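Local coordinates for guanine nucleotide exchange protein (Legionella pneumophila, PDB 1XSZ), which probably acts as a guanine nucleotide exchange factor for ADP-ribosylation factor (Arf) GTPases, through a Sec7 domain joined to a C-terminal capping domain, at residues A[58-61]-A[62-66]. Residues are numbered along the deposited sequence; the frame is centred on the assembly and turned at random.
Sequences EAVG and DYLSS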
loop_
_atom_site.group_PDB
_atom_site.type_symbol
_atom_site.label_atom_id
_atom_site.label_comp_id
_atom_site.label_asym_id
_atom_site.label_seq_id
_atom_site.Cartn_x
_atom_site.Cartn_y
_atom_site.Cartn_z
ATOM N N GLU A 58 -0.490 4.282 11.412
ATOM C CA GLU A 58 -0.067 4.366 10.023
ATOM C C GLU A 58 1.084 3.376 9.878
ATOM O O GLU A 58 1.154 2.625 8.905
ATOM C CB GLU A 58 0.389 5.786 9.664
ATOM C CG GLU A 58 -0.686 6.839 9.893
ATOM C CD GLU A 58 -0.468 8.097 9.073
ATOM O OE1 GLU A 58 0.698 8.407 8.752
ATOM O OE2 GLU A 58 -1.464 8.780 8.762
ATOM N N ALA A 59 1.974 3.364 10.869
ATOM C CA ALA A 59 3.119 2.460 10.872
ATOM C C ALA A 59 2.680 1.006 11.031
ATOM O O ALA A 59 3.273 0.113 10.436
ATOM C CB ALA A 59 4.090 2.841 11.991
ATOM N N VAL A 60 1.648 0.772 11.835
ATOM C CA VAL A 60 1.138 -0.583 12.022
ATOM C C VAL A 60 0.582 -1.084 10.689
ATOM O O VAL A 60 0.869 -2.203 10.252
ATOM C CB VAL A 60 0.020 -0.611 13.086
ATOM C CG1 VAL A 60 -0.684 -1.959 13.075
ATOM C CG2 VAL A 60 0.617 -0.361 14.460
ATOM N N GLY A 61 -0.217 -0.240 10.043
ATOM C CA GLY A 61 -0.796 -0.602 8.765
ATOM C C GLY A 61 0.272 -0.830 7.713
ATOM O O GLY A 61 0.154 -1.724 6.875
ATOM N N ASP A 62 1.332 -0.029 7.760
ATOM C CA ASP A 62 2.402 -0.175 6.790
ATOM C C ASP A 62 3.158 -1.480 6.989
ATOM O O ASP A 62 3.495 -2.174 6.027
ATOM C CB ASP A 62 3.371 0.996 6.882
ATOM C CG ASP A 62 4.144 1.179 5.613
ATOM O OD1 ASP A 62 3.516 1.594 4.620
ATOM O OD2 ASP A 62 5.357 0.888 5.603
ATOM N N TYR A 63 3.428 -1.818 8.243
ATOM C CA TYR A 63 4.125 -3.057 8.550
ATOM C C TYR A 63 3.286 -4.255 8.098
ATOM O O TYR A 63 3.769 -5.151 7.404
ATOM C CB TYR A 63 4.376 -3.166 10.056
ATOM C CG TYR A 63 5.109 -4.429 10.444
ATOM C CD1 TYR A 63 6.504 -4.463 10.492
ATOM C CD2 TYR A 63 4.410 -5.606 10.706
ATOM C CE1 TYR A 63 7.183 -5.642 10.793
ATOM C CE2 TYR A 63 5.077 -6.787 11.002
ATOM C CZ TYR A 63 6.460 -6.798 11.044
ATOM O OH TYR A 63 7.117 -7.969 11.336
ATOM N N LEU A 64 2.018 -4.264 8.493
ATOM C CA LEU A 64 1.124 -5.364 8.151
ATOM C C LEU A 64 0.936 -5.589 6.659
ATOM O O LEU A 64 0.759 -6.724 6.222
ATOM C CB LEU A 64 -0.244 -5.149 8.802
ATOM C CG LEU A 64 -0.288 -5.315 10.325
ATOM C CD1 LEU A 64 -1.629 -4.849 10.858
ATOM C CD2 LEU A 64 -0.046 -6.783 10.690
ATOM N N SER A 65 0.978 -4.515 5.875
ATOM C CA SER A 65 0.757 -4.620 4.437
ATOM C C SER A 65 2.012 -4.752 3.582
ATOM O O SER A 65 1.920 -4.740 2.354
ATOM C CB SER A 65 -0.058 -3.417 3.951
ATOM O OG SER A 65 0.667 -2.208 4.131
ATOM N N SER A 66 3.169 -4.888 4.220
ATOM C CA SER A 66 4.431 -5.014 3.498
ATOM C C SER A 66 4.598 -6.402 2.889
ATOM O O SER A 66 4.011 -7.372 3.363
ATOM C CB SER A 66 5.597 -4.676 4.424
ATOM O OG SER A 66 5.594 -3.286 4.709
#
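Ser-65 meets the carbonyl of Gly-61 twice. Its amide N reaches Gly-61 O at 3.1 Å with a bent N-H...O angle of 142°, and its hydroxyl OG donates to the same Gly-61 O at 2.8 Å. Both bonds fall on one oxygen, and the donors reach it from opposite faces of the carbonyl plane. The hydroxyl can do this because chi1 of 64° sets OG between the backbone N and the carbonyl carbon, turned back over the preceding turn. One residue on, Ser-66 OG repeats the i to i-4 hydroxyl bond, donating to Asp-62 O at 2.7 Å.

Backbone bonds carry the rest of the polar contact. The amide N atoms of Asp-62, Tyr-63 and Leu-64 donate to the O atoms of Glu-58, Ala-59 and Val-60 in turn, each at 2.9 Å; the straightest is Leu-64 N to Val-60 O, at 172°.

The apolar component is a single side-chain pair one turn apart. Val-60 CG1 lies 3.8 Å from Leu-64 CD1, the two side chains side by side and pointing the same way. Phe-48 of helix 40-50 touches both, and helix 69-80 adds Val-74 and Phe-78 against Leu-64.

The polar ends lead away from this turn: Glu-58 OE1 and Asp-62 OD1 form salt bridges with Lys-325 and Lys-108, and Tyr-63 OH is hydrogen-bonded to Glu-70. Ser-65 is the first residue after helix 57-64 to leave helical phi/psi. The i to i-4 serine hydroxyl bonds thus lie at the C-terminal turn of a short, largely buried alpha-helix of the all-helical Sec7 domain, which also meets the capping domain through Glu-58 and Lys-325.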